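Local atomic coordinates of uncharacterized protein (Bacillus thuringiensis serovar kurstaki, PDB entry 4XE7), a protein that probably assembles into actin-like filaments of the bacterial cytoskeleton, as ParM proteins do when they segregate plasmids. Residues V203-A208 with Y401-S406; Y232-L237 with I368-G373; S242-F247 with T258-G263; S354-W359 with K385-F390. All coordinates share one frame; numbering follows the deposited sequence.

Interaction 1. Residues V203-A208 with Y401-S406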
loop_
_atom_site.group_PDB
_atom_site.type_symbol
_atom_site.label_atom_id
_atom_site.label_comp_id
_atom_site.label_asym_id
_atom_site.label_seq_id
_atom_site.Cartn_x
_atom_site.Cartn_y
_atom_site.Cartn_z
ATOM N N VAL A 203 -1.503 13.237 -8.092
ATOM C CA VAL A 203 -0.339 13.649 -8.872
ATOM C C VAL A 203 0.940 13.716 -8.022
ATOM O O VAL A 203 2.044 13.734 -8.571
ATOM C CB VAL A 203 -0.569 15.003 -9.574
ATOM C CG1 VAL A 203 -0.368 16.162 -8.605
ATOM C CG2 VAL A 203 0.359 15.128 -10.792
ATOM N N SER A 204 0.799 13.723 -6.693
ATOM C CA SER A 204 1.965 13.652 -5.804
ATOM C C SER A 204 2.775 12.397 -6.044
ATOM O O SER A 204 3.973 12.376 -5.796
ATOM C CB SER A 204 1.565 13.675 -4.322
ATOM O OG SER A 204 0.884 14.859 -3.983
ATOM N N SER A 205 2.102 11.346 -6.507
ATOM C CA SER A 205 2.712 10.039 -6.664
ATOM C C SER A 205 3.895 10.065 -7.619
ATOM O O SER A 205 4.735 9.159 -7.607
ATOM C CB SER A 205 1.671 9.026 -7.129
ATOM O OG SER A 205 0.646 8.896 -6.157
ATOM N N VAL A 206 3.951 11.125 -8.423
ATOM C CA VAL A 206 5.073 11.429 -9.288
ATOM C C VAL A 206 6.381 11.497 -8.502
ATOM O O VAL A 206 7.417 11.006 -8.962
ATOM C CB VAL A 206 4.832 12.779 -10.027
ATOM C CG1 VAL A 206 6.107 13.300 -10.665
ATOM C CG2 VAL A 206 3.750 12.622 -11.073
ATOM N N LEU A 207 6.336 12.096 -7.315
ATOM C CA LEU A 207 7.538 12.180 -6.488
ATOM C C LEU A 207 8.132 10.794 -6.194
ATOM O O LEU A 207 9.352 10.622 -6.238
ATOM C CB LEU A 207 7.242 12.909 -5.175
ATOM C CG LEU A 207 7.246 14.426 -5.285
ATOM C CD1 LEU A 207 6.737 15.068 -3.996
ATOM C CD2 LEU A 207 8.652 14.893 -5.620
ATOM N N ALA A 208 7.270 9.817 -5.915
ATOM C CA ALA A 208 7.733 8.484 -5.513
ATOM C C ALA A 208 8.238 7.694 -6.709
ATOM O O ALA A 208 8.952 6.707 -6.550
ATOM C CB ALA A 208 6.637 7.715 -4.811
ATOM N N TYR A 401 2.616 1.815 -1.953
ATOM C CA TYR A 401 2.990 2.886 -1.036
ATOM C C TYR A 401 3.483 4.159 -1.741
ATOM O O TYR A 401 4.136 4.998 -1.135
ATOM C CB TYR A 401 4.055 2.359 -0.065
ATOM C CG TYR A 401 3.520 1.242 0.802
ATOM C CD1 TYR A 401 2.667 1.521 1.876
ATOM C CD2 TYR A 401 3.825 -0.084 0.538
ATOM C CE1 TYR A 401 2.156 0.515 2.666
ATOM C CE2 TYR A 401 3.310 -1.104 1.318
ATOM C CZ TYR A 401 2.482 -0.802 2.385
ATOM O OH TYR A 401 1.970 -1.815 3.178
ATOM N N PHE A 402 3.175 4.305 -3.023
ATOM C CA PHE A 402 3.656 5.467 -3.773
ATOM C C PHE A 402 3.084 6.768 -3.192
ATOM O O PHE A 402 3.729 7.819 -3.226
ATOM C CB PHE A 402 3.286 5.356 -5.263
ATOM C CG PHE A 402 4.286 4.571 -6.107
ATOM C CD1 PHE A 402 5.445 4.052 -5.562
ATOM C CD2 PHE A 402 4.054 4.383 -7.469
ATOM C CE1 PHE A 402 6.353 3.365 -6.347
ATOM C CE2 PHE A 402 4.951 3.703 -8.258
ATOM C CZ PHE A 402 6.108 3.184 -7.698
ATOM N N THR A 403 1.862 6.696 -2.672
ATOM C CA THR A 403 1.243 7.870 -2.065
ATOM C C THR A 403 1.938 8.243 -0.751
ATOM O O THR A 403 2.318 9.397 -0.557
ATOM C CB THR A 403 -0.242 7.647 -1.808
ATOM O OG1 THR A 403 -0.893 7.352 -3.050
ATOM C CG2 THR A 403 -0.873 8.884 -1.164
ATOM N N SER A 404 2.097 7.276 0.150
ATOM C CA SER A 404 2.776 7.559 1.415
ATOM C C SER A 404 4.250 7.899 1.212
ATOM O O SER A 404 4.784 8.762 1.911
ATOM C CB SER A 404 2.641 6.392 2.403
ATOM O OG SER A 404 2.914 5.143 1.802
ATOM N N ARG A 405 4.916 7.222 0.274
ATOM C CA ARG A 405 6.299 7.557 -0.041
ATOM C C ARG A 405 6.419 8.971 -0.595
ATOM O O ARG A 405 7.383 9.675 -0.279
ATOM C CB ARG A 405 6.901 6.556 -1.040
ATOM C CG ARG A 405 7.121 5.179 -0.448
ATOM C CD ARG A 405 7.346 4.127 -1.523
ATOM N NE ARG A 405 8.597 4.353 -2.216
ATOM C CZ ARG A 405 9.753 3.789 -1.886
ATOM N NH1 ARG A 405 9.828 2.950 -0.872
ATOM N NH2 ARG A 405 10.840 4.067 -2.579
ATOM N N SER A 406 5.454 9.388 -1.416
ATOM C CA SER A 406 5.458 10.758 -1.950
ATOM C C SER A 406 5.341 11.781 -0.827
ATOM O O SER A 406 6.090 12.755 -0.783
ATOM C CB SER A 406 4.314 10.968 -2.949
ATOM O OG SER A 406 4.453 10.118 -4.076
HETATM O O HOH W 1 9.851 6.333 -3.962
#
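Ser406 meets the backbone at Ser204 and Ser205 with its hydroxyl. OG lies between two carbonyls, 2.9 Å from Ser204 O and 2.6 Å from Phe402 O, one turn back in its own helix. Chi1 (-63°) sets OG beside its own backbone N, from where it faces both. The same oxygen also accepts a weak bond from Ala208 N, at 3.4 Å. Ala208 packs close beside it. Its methyl CB sits 3.3 Å from Phe402 O, 3.9 Å from Phe402 CD1 and 4.0 Å from Arg405 CB. These small side chains let the backbones come near, with Ala208 CA only 4.8 Å from Ser406 CA. Water 1 bridges the far end, donating to Ala208 O and accepting from Arg405 NH2. NH2 also forms a salt bridge with Asp212, which helps to orient the guanidinium. Further out, Thr403 and Ser404 touch Asp16 and Tyr401 makes a cation-pi contact with Lys23, so the helix reaches the eight-stranded sheet. Close helix contact through serine and alanine joins helix 205-210 to helix 402-418, consistent with the two chain crossings between the domains packing here, as at the interdomain hinge of the actin fold.

Interaction 2. Residues Y232-L237 with I368-G373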
loop_
_atom_site.group_PDB
_atom_site.type_symbol
_atom_site.label_atom_id
_atom_site.label_comp_id
_atom_site.label_asym_id
_atom_site.label_seq_id
_atom_site.Cartn_x
_atom_site.Cartn_y
_atom_site.Cartn_z
ATOM N N TYR A 232 0.650 14.142 -16.937
ATOM C CA TYR A 232 0.908 12.765 -16.582
ATOM C C TYR A 232 -0.361 11.936 -16.705
ATOM O O TYR A 232 -1.394 12.288 -16.136
ATOM C CB TYR A 232 1.407 12.665 -15.132
ATOM C CG TYR A 232 2.573 13.548 -14.768
ATOM C CD1 TYR A 232 3.877 13.178 -15.099
ATOM C CD2 TYR A 232 2.385 14.730 -14.059
ATOM C CE1 TYR A 232 4.960 13.969 -14.755
ATOM C CE2 TYR A 232 3.463 15.530 -13.706
ATOM C CZ TYR A 232 4.752 15.143 -14.058
ATOM O OH TYR A 232 5.836 15.927 -13.721
ATOM N N ALA A 233 -0.289 10.815 -17.402
ATOM C CA ALA A 233 -1.318 9.817 -17.218
ATOM C C ALA A 233 -0.774 8.806 -16.213
ATOM O O ALA A 233 0.339 8.300 -16.369
ATOM C CB ALA A 233 -1.702 9.146 -18.545
ATOM N N ILE A 234 -1.532 8.548 -15.157
ATOM C CA ILE A 234 -1.162 7.481 -14.242
ATOM C C ILE A 234 -2.204 6.378 -14.292
ATOM O O ILE A 234 -3.362 6.557 -13.906
ATOM C CB ILE A 234 -0.992 7.980 -12.797
ATOM C CG1 ILE A 234 0.018 9.140 -12.764
ATOM C CG2 ILE A 234 -0.491 6.841 -11.921
ATOM C CD1 ILE A 234 0.228 9.768 -11.392
ATOM N N ASN A 235 -1.774 5.230 -14.785
ATOM C CA ASN A 235 -2.664 4.101 -14.915
ATOM C C ASN A 235 -2.374 3.075 -13.824
ATOM O O ASN A 235 -1.310 2.459 -13.797
ATOM C CB ASN A 235 -2.524 3.497 -16.309
ATOM C CG ASN A 235 -2.746 4.523 -17.402
ATOM O OD1 ASN A 235 -3.878 4.747 -17.838
ATOM N ND2 ASN A 235 -1.658 5.167 -17.847
ATOM N N ASP A 236 -3.327 2.927 -12.908
ATOM C CA ASP A 236 -3.203 2.013 -11.781
ATOM C C ASP A 236 -3.822 0.659 -12.148
ATOM O O ASP A 236 -5.056 0.535 -12.209
ATOM C CB ASP A 236 -3.891 2.616 -10.543
ATOM C CG ASP A 236 -3.553 1.876 -9.247
ATOM O OD1 ASP A 236 -3.917 2.391 -8.169
ATOM O OD2 ASP A 236 -2.924 0.792 -9.294
ATOM N N LEU A 237 -2.972 -0.343 -12.387
ATOM C CA LEU A 237 -3.433 -1.666 -12.843
ATOM C C LEU A 237 -3.650 -2.620 -11.661
ATOM O O LEU A 237 -2.682 -3.078 -11.038
ATOM C CB LEU A 237 -2.420 -2.275 -13.829
ATOM C CG LEU A 237 -1.910 -1.276 -14.861
ATOM C CD1 LEU A 237 -0.975 -1.935 -15.862
ATOM C CD2 LEU A 237 -3.106 -0.637 -15.564
ATOM N N ILE A 368 2.287 6.677 -17.500
ATOM C CA ILE A 368 2.854 5.904 -16.397
ATOM C C ILE A 368 1.969 4.730 -15.973
ATOM O O ILE A 368 0.754 4.879 -15.908
ATOM C CB ILE A 368 3.095 6.821 -15.171
ATOM C CG1 ILE A 368 3.863 8.071 -15.602
ATOM C CG2 ILE A 368 3.835 6.057 -14.070
ATOM C CD1 ILE A 368 4.079 9.108 -14.497
ATOM N N VAL A 369 2.576 3.567 -15.688
ATOM C CA VAL A 369 1.832 2.443 -15.135
ATOM C C VAL A 369 2.295 2.159 -13.714
ATOM O O VAL A 369 3.478 2.269 -13.399
ATOM C CB VAL A 369 1.961 1.162 -15.989
ATOM C CG1 VAL A 369 1.294 1.361 -17.333
ATOM C CG2 VAL A 369 3.441 0.731 -16.158
ATOM N N VAL A 370 1.340 1.837 -12.846
ATOM C CA VAL A 370 1.628 1.450 -11.467
ATOM C C VAL A 370 0.648 0.370 -11.118
ATOM O O VAL A 370 -0.293 0.139 -11.877
ATOM C CB VAL A 370 1.496 2.627 -10.457
ATOM C CG1 VAL A 370 2.442 3.741 -10.816
ATOM C CG2 VAL A 370 0.074 3.134 -10.417
ATOM N N GLY A 371 0.855 -0.292 -9.978
ATOM C CA GLY A 371 -0.101 -1.267 -9.488
ATOM C C GLY A 371 0.427 -2.677 -9.664
ATOM O O GLY A 371 1.374 -2.877 -10.409
ATOM N N GLY A 372 -0.203 -3.644 -8.994
ATOM C CA GLY A 372 0.182 -5.043 -9.067
ATOM C C GLY A 372 0.093 -5.641 -10.467
ATOM O O GLY A 372 0.780 -6.613 -10.774
ATOM N N GLY A 373 -0.761 -5.068 -11.307
ATOM C CA GLY A 373 -0.898 -5.499 -12.688
ATOM C C GLY A 373 0.383 -5.320 -13.499
ATOM O O GLY A 373 0.654 -6.069 -14.433
#
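Ile368 O is gripped twice by Asn235. The backbone N donates at 2.8 Å, and the side-chain ND2 donates to the same oxygen at 3.1 Å from above the carbonyl plane. Chi1 (-55°) sets CG beside the backbone N, on the side of Ile368 O, and chi2 (-88°) turns the amide so that ND2 faces it. Its other end, OD1, accepts from Asn244 ND2, so the amide is held at both ends. Leu355 and Phe358 of helix 337-362 pack against it. The two strands run parallel, 25° apart. Ile368 N bonds to Ala233 O, Val370 N to Asn235 O, and Leu237 N to Val370 O. Past the strand end, Gly373 N, in the first turn of helix 372-376, donates to Leu237 O at 2.8 Å. Ile234 CG2 meets Val370 CG2 at 4.0 Å on one face of the sheet. On the other, Leu237 CD1 lies 4.3 Å from Val369 CG1. Gly371, at a positive phi, brings its CA to 3.5 Å from Asp236 OD2 and close to Leu237 O. The sequences fit the phosphate 2 and adenosine motifs of actin-like ATPases, which start at these strand ends. The chemistry implies a parallel backbone ladder with an added side-chain amide bond, whose acidic and glycine-rich ends probably line the nucleotide cleft; the structure is the apo form.

Interaction 3. Residues S242-F247 with T258-G263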
loop_
_atom_site.group_PDB
_atom_site.type_symbol
_atom_site.label_atom_id
_atom_site.label_comp_id
_atom_site.label_asym_id
_atom_site.label_seq_id
_atom_site.Cartn_x
_atom_site.Cartn_y
_atom_site.Cartn_z
ATOM N N SER A 242 -8.835 -1.408 -13.577
ATOM C CA SER A 242 -7.746 -0.514 -13.936
ATOM C C SER A 242 -8.241 0.921 -13.826
ATOM O O SER A 242 -9.348 1.240 -14.281
ATOM C CB SER A 242 -7.238 -0.805 -15.354
ATOM O OG SER A 242 -6.619 -2.078 -15.423
ATOM N N ASP A 243 -7.432 1.783 -13.210
ATOM C CA ASP A 243 -7.789 3.198 -13.067
ATOM C C ASP A 243 -6.927 4.095 -13.979
ATOM O O ASP A 243 -5.707 4.188 -13.801
ATOM C CB ASP A 243 -7.647 3.604 -11.596
ATOM C CG ASP A 243 -8.132 5.015 -11.322
ATOM O OD1 ASP A 243 -9.364 5.216 -11.231
ATOM O OD2 ASP A 243 -7.274 5.916 -11.180
ATOM N N ASN A 244 -7.541 4.716 -14.976
ATOM C CA ASN A 244 -6.771 5.568 -15.886
ATOM C C ASN A 244 -6.951 7.033 -15.510
ATOM O O ASN A 244 -7.948 7.644 -15.861
ATOM C CB ASN A 244 -7.188 5.330 -17.335
ATOM C CG ASN A 244 -7.213 3.857 -17.692
ATOM O OD1 ASN A 244 -8.275 3.226 -17.746
ATOM N ND2 ASN A 244 -6.033 3.289 -17.902
ATOM N N ALA A 245 -5.987 7.573 -14.768
ATOM C CA ALA A 245 -6.060 8.948 -14.281
ATOM C C ALA A 245 -5.220 9.875 -15.146
ATOM O O ALA A 245 -4.107 9.524 -15.539
ATOM C CB ALA A 245 -5.597 9.026 -12.812
ATOM N N PHE A 246 -5.752 11.058 -15.446
ATOM C CA PHE A 246 -4.986 12.043 -16.203
ATOM C C PHE A 246 -4.862 13.339 -15.422
ATOM O O PHE A 246 -5.858 13.925 -14.991
ATOM C CB PHE A 246 -5.621 12.283 -17.560
ATOM C CG PHE A 246 -4.913 13.313 -18.395
ATOM C CD1 PHE A 246 -3.543 13.246 -18.598
ATOM C CD2 PHE A 246 -5.629 14.327 -19.011
ATOM C CE1 PHE A 246 -2.904 14.177 -19.382
ATOM C CE2 PHE A 246 -4.994 15.271 -19.802
ATOM C CZ PHE A 246 -3.624 15.189 -19.986
ATOM N N PHE A 247 -3.625 13.771 -15.225
ATOM C CA PHE A 247 -3.342 14.988 -14.464
ATOM C C PHE A 247 -2.725 16.054 -15.360
ATOM O O PHE A 247 -1.718 15.814 -16.037
ATOM C CB PHE A 247 -2.398 14.688 -13.298
ATOM C CG PHE A 247 -2.935 13.692 -12.308
ATOM C CD1 PHE A 247 -3.721 14.108 -11.239
ATOM C CD2 PHE A 247 -2.632 12.341 -12.428
ATOM C CE1 PHE A 247 -4.207 13.184 -10.315
ATOM C CE2 PHE A 247 -3.118 11.415 -11.513
ATOM C CZ PHE A 247 -3.902 11.835 -10.451
ATOM N N THR A 258 -10.926 7.891 -16.102
ATOM C CA THR A 258 -11.957 6.877 -16.041
ATOM C C THR A 258 -11.408 5.611 -15.390
ATOM O O THR A 258 -10.247 5.561 -14.975
ATOM C CB THR A 258 -12.502 6.575 -17.450
ATOM O OG1 THR A 258 -13.607 5.669 -17.359
ATOM C CG2 THR A 258 -11.410 5.959 -18.315
ATOM N N ASN A 259 -12.243 4.589 -15.279
ATOM C CA ASN A 259 -11.805 3.335 -14.690
ATOM C C ASN A 259 -12.557 2.194 -15.334
ATOM O O ASN A 259 -13.722 2.355 -15.692
ATOM C CB ASN A 259 -12.018 3.333 -13.177
ATOM C CG ASN A 259 -13.456 3.593 -12.796
ATOM O OD1 ASN A 259 -14.297 2.694 -12.856
ATOM N ND2 ASN A 259 -13.753 4.830 -12.402
ATOM N N THR A 260 -11.897 1.048 -15.497
ATOM C CA THR A 260 -12.520 -0.083 -16.185
ATOM C C THR A 260 -12.425 -1.380 -15.394
ATOM O O THR A 260 -11.793 -1.439 -14.332
ATOM C CB THR A 260 -11.885 -0.327 -17.581
ATOM O OG1 THR A 260 -10.600 -0.945 -17.430
ATOM C CG2 THR A 260 -11.743 0.981 -18.355
ATOM N N ASP A 261 -13.051 -2.423 -15.931
ATOM C CA ASP A 261 -13.032 -3.742 -15.306
ATOM C C ASP A 261 -11.877 -4.611 -15.821
ATOM O O ASP A 261 -11.904 -5.830 -15.660
ATOM C CB ASP A 261 -14.368 -4.465 -15.536
ATOM C CG ASP A 261 -15.529 -3.767 -14.852
ATOM O OD1 ASP A 261 -15.286 -3.096 -13.828
ATOM O OD2 ASP A 261 -16.680 -3.892 -15.327
ATOM N N LEU A 262 -10.877 -3.995 -16.446
ATOM C CA LEU A 262 -9.708 -4.742 -16.912
ATOM C C LEU A 262 -8.764 -5.044 -15.737
ATOM O O LEU A 262 -7.982 -4.183 -15.319
ATOM C CB LEU A 262 -8.971 -3.965 -18.016
ATOM C CG LEU A 262 -7.765 -4.673 -18.655
ATOM C CD1 LEU A 262 -8.128 -6.061 -19.202
ATOM C CD2 LEU A 262 -7.146 -3.828 -19.774
ATOM N N GLY A 263 -8.843 -6.269 -15.214
ATOM C CA GLY A 263 -8.096 -6.674 -14.031
ATOM C C GLY A 263 -7.198 -7.860 -14.335
ATOM O O GLY A 263 -7.289 -8.428 -15.418
HETATM O O HOH W 2 -8.665 0.462 -18.091
#
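Ser242 and Asn244 form the hydrogen-bonded pairs with Thr260 and Thr258 of an antiparallel hairpin, whose strand segments run at 164° to each other. Thr260 N donates to Ser242 O at 2.8 Å. The return bond, Ser242 N to Thr260 O, is longer, at 3.1 Å. Ser242 OG donates to Leu262 O, just past strand 251-260, over a short 2.5 Å and in the plane of that carbonyl. Gln351 NE2 of helix 337-362 also bonds to this hydroxyl. Thr260 OG1 sits between the backbone N and the carbonyl carbon (chi1 75°). There it accepts from Leu262 N at 3.2 Å, which makes an ST turn. Water 2 links this OG1 to Asn244 OD1 and donates to the latter at 2.8 Å. Asn244 ND2 turns to Asn235 OD1 on the next strand. On the other face, Asp243 OD1 lies 3.8 Å from Asn259 CB, and the carboxylate and amide planes are 11° apart. The chemistry implies a polar edge: hydroxyls, an amide and a water hold the chain as it leaves strand 251-260, while the backbone ladder carries the pairing.

Interaction 4. Residues S354-W359 with K385-F390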
loop_
_atom_site.group_PDB
_atom_site.type_symbol
_atom_site.label_atom_id
_atom_site.label_comp_id
_atom_site.label_asym_id
_atom_site.label_seq_id
_atom_site.Cartn_x
_atom_site.Cartn_y
_atom_site.Cartn_z
ATOM N N SER A 354 -5.449 -0.793 -24.226
ATOM C CA SER A 354 -6.090 0.169 -23.331
ATOM C C SER A 354 -5.221 1.412 -23.063
ATOM O O SER A 354 -5.691 2.565 -23.128
ATOM C CB SER A 354 -6.428 -0.527 -22.002
ATOM O OG SER A 354 -6.764 0.420 -21.004
ATOM N N LEU A 355 -3.954 1.154 -22.737
ATOM C CA LEU A 355 -2.996 2.203 -22.398
ATOM C C LEU A 355 -2.648 3.090 -23.587
ATOM O O LEU A 355 -2.443 4.306 -23.437
ATOM C CB LEU A 355 -1.710 1.585 -21.843
ATOM C CG LEU A 355 -1.888 0.805 -20.543
ATOM C CD1 LEU A 355 -0.656 -0.001 -20.236
ATOM C CD2 LEU A 355 -2.176 1.774 -19.416
ATOM N N MET A 356 -2.547 2.485 -24.764
ATOM C CA MET A 356 -2.237 3.280 -25.965
ATOM C C MET A 356 -3.429 4.173 -26.307
ATOM O O MET A 356 -3.266 5.354 -26.587
ATOM C CB MET A 356 -1.852 2.378 -27.150
ATOM C CG MET A 356 -0.487 1.682 -26.953
ATOM S SD MET A 356 0.978 2.790 -26.942
ATOM C CE MET A 356 1.243 3.018 -28.699
ATOM N N LYS A 357 -4.636 3.626 -26.217
ATOM C CA LYS A 357 -5.829 4.427 -26.458
ATOM C C LYS A 357 -5.941 5.616 -25.465
ATOM O O LYS A 357 -6.286 6.732 -25.856
ATOM C CB LYS A 357 -7.061 3.520 -26.398
ATOM C CG LYS A 357 -8.388 4.225 -26.451
ATOM C CD LYS A 357 -9.542 3.224 -26.514
ATOM C CE LYS A 357 -9.428 2.315 -27.727
ATOM N NZ LYS A 357 -10.035 2.952 -28.931
ATOM N N PHE A 358 -5.637 5.379 -24.195
ATOM C CA PHE A 358 -5.722 6.431 -23.202
ATOM C C PHE A 358 -4.666 7.491 -23.470
ATOM O O PHE A 358 -4.885 8.660 -23.211
ATOM C CB PHE A 358 -5.550 5.894 -21.778
ATOM C CG PHE A 358 -5.938 6.884 -20.708
ATOM C CD1 PHE A 358 -7.235 7.367 -20.642
ATOM C CD2 PHE A 358 -5.014 7.327 -19.762
ATOM C CE1 PHE A 358 -7.614 8.264 -19.651
ATOM C CE2 PHE A 358 -5.394 8.224 -18.757
ATOM C CZ PHE A 358 -6.696 8.696 -18.712
ATOM N N TRP A 359 -3.502 7.051 -23.939
ATOM C CA TRP A 359 -2.434 7.969 -24.270
ATOM C C TRP A 359 -2.885 8.934 -25.371
ATOM O O TRP A 359 -2.643 10.133 -25.268
ATOM C CB TRP A 359 -1.195 7.191 -24.698
ATOM C CG TRP A 359 0.111 7.896 -24.531
ATOM C CD1 TRP A 359 0.325 9.220 -24.249
ATOM C CD2 TRP A 359 1.399 7.290 -24.613
ATOM N NE1 TRP A 359 1.678 9.473 -24.174
ATOM C CE2 TRP A 359 2.360 8.298 -24.395
ATOM C CE3 TRP A 359 1.836 5.981 -24.860
ATOM C CZ2 TRP A 359 3.734 8.043 -24.399
ATOM C CZ3 TRP A 359 3.206 5.727 -24.887
ATOM C CH2 TRP A 359 4.135 6.754 -24.649
ATOM N N LYS A 385 8.179 0.404 -22.982
ATOM C CA LYS A 385 9.240 1.360 -22.659
ATOM C C LYS A 385 9.923 1.912 -23.904
ATOM O O LYS A 385 10.584 2.944 -23.839
ATOM C CB LYS A 385 10.295 0.725 -21.745
ATOM C CG LYS A 385 9.827 0.500 -20.321
ATOM C CD LYS A 385 10.971 0.643 -19.337
ATOM C CE LYS A 385 11.605 -0.680 -19.027
ATOM N NZ LYS A 385 12.613 -0.519 -17.931
ATOM N N GLU A 386 9.755 1.236 -25.038
ATOM C CA GLU A 386 10.291 1.741 -26.298
ATOM C C GLU A 386 9.542 2.989 -26.756
ATOM O O GLU A 386 10.083 3.805 -27.494
ATOM C CB GLU A 386 10.238 0.668 -27.387
ATOM C CG GLU A 386 11.466 -0.213 -27.433
ATOM C CD GLU A 386 12.735 0.567 -27.759
ATOM O OE1 GLU A 386 13.379 1.093 -26.822
ATOM O OE2 GLU A 386 13.088 0.654 -28.957
ATOM N N GLN A 387 8.296 3.132 -26.323
ATOM C CA GLN A 387 7.545 4.352 -26.593
ATOM C C GLN A 387 8.137 5.488 -25.764
ATOM O O GLN A 387 8.256 5.357 -24.552
ATOM C CB GLN A 387 6.067 4.157 -26.250
ATOM C CG GLN A 387 5.426 2.928 -26.879
ATOM C CD GLN A 387 5.446 2.996 -28.391
ATOM O OE1 GLN A 387 5.386 4.084 -28.969
ATOM N NE2 GLN A 387 5.549 1.840 -29.042
ATOM N N ASP A 388 8.520 6.601 -26.383
ATOM C CA ASP A 388 9.065 7.689 -25.577
ATOM C C ASP A 388 7.934 8.367 -24.787
ATOM O O ASP A 388 6.857 8.661 -25.313
ATOM C CB ASP A 388 9.831 8.701 -26.435
ATOM C CG ASP A 388 8.944 9.429 -27.407
ATOM O OD1 ASP A 388 8.149 8.757 -28.097
ATOM O OD2 ASP A 388 9.041 10.675 -27.478
ATOM N N GLY A 389 8.169 8.579 -23.501
ATOM C CA GLY A 389 7.131 9.122 -22.646
ATOM C C GLY A 389 6.443 8.044 -21.814
ATOM O O GLY A 389 5.734 8.376 -20.861
ATOM N N PHE A 390 6.649 6.770 -22.161
ATOM C CA PHE A 390 6.086 5.663 -21.375
ATOM C C PHE A 390 6.990 5.291 -20.211
ATOM O O PHE A 390 8.179 5.013 -20.388
ATOM C CB PHE A 390 5.840 4.423 -22.235
ATOM C CG PHE A 390 5.155 3.304 -21.495
ATOM C CD1 PHE A 390 5.894 2.339 -20.812
ATOM C CD2 PHE A 390 3.768 3.218 -21.477
ATOM C CE1 PHE A 390 5.258 1.307 -20.114
ATOM C CE2 PHE A 390 3.125 2.194 -20.787
ATOM C CZ PHE A 390 3.873 1.237 -20.104
#
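Trp359 pushes the outer edge of its six-membered ring into the turn formed by Gln387 to Phe390. This meeting of indole edge and turn is the tight part of the contact. CZ2 lies 3.3 Å from Asp388 O, near the plane of the indole. CZ3 approaches Gln387 CB at 3.5 Å, also at the ring edge, and CH2 reaches Phe390 CB at 3.8 Å. CG is anti to the backbone N (chi1 -156°), which swings the side chain out from the helix toward the loop. Its NE1 is engaged elsewhere, donating to Ala364 O, which helps to fix the rotation of the ring. The turn is of type II, closed by a bond from Phe390 N to Gln387 O at 3.2 Å. Gly389 sits in its third position with a positive phi (100°), and a CB there would come close to Trp359 CZ2. Trp359 CZ3 also comes to the edge of the Phe390 ring.

The rest is looser. Leu355 CD1 comes to the edge of the same ring, but only to 4.4 Å from Phe390 CE2. Leu355 and Phe390 also touch Val369 of the neighbouring strand. Met356 CE stands 4.2 Å from Gln387 CD, and the amide of Gln387 is turned 89° from the indole plane. Asp388 is exposed and takes little part through its side chain. Across the two segments the contact is held by van der Waals packing. The short approach of the indole edge to Asp388 O suggests a mild electrostatic attraction, since aromatic C-H groups carry slight positive charge. The chemistry implies that the edge of one indole, packed on a glycine-containing type II turn, joins the loop before strand 390-391 to helix 337-362.

Overall arrangement
Interactions 2 and 3 build the same five-stranded sheet: one is its buried parallel centre, the other a partly exposed hairpin edge. Asn235 and Asn244 join them side chain to side chain. Interaction 4 lies farthest out, its centre about 25 Å from the centre of the chain, and works mainly by aromatic and aliphatic packing. Its helix still covers the sheet, with Leu355 on Val369 and Phe358 on Asn244. Interaction 1 is a helix contact closest to the chain centre, held by small residues, a shared hydroxyl and a water. It meets interaction 2 where Phe402 packs on Val370. Backbone ladders thus dominate the sheet, while in the two helical contacts side chains meet backbone as well as one another.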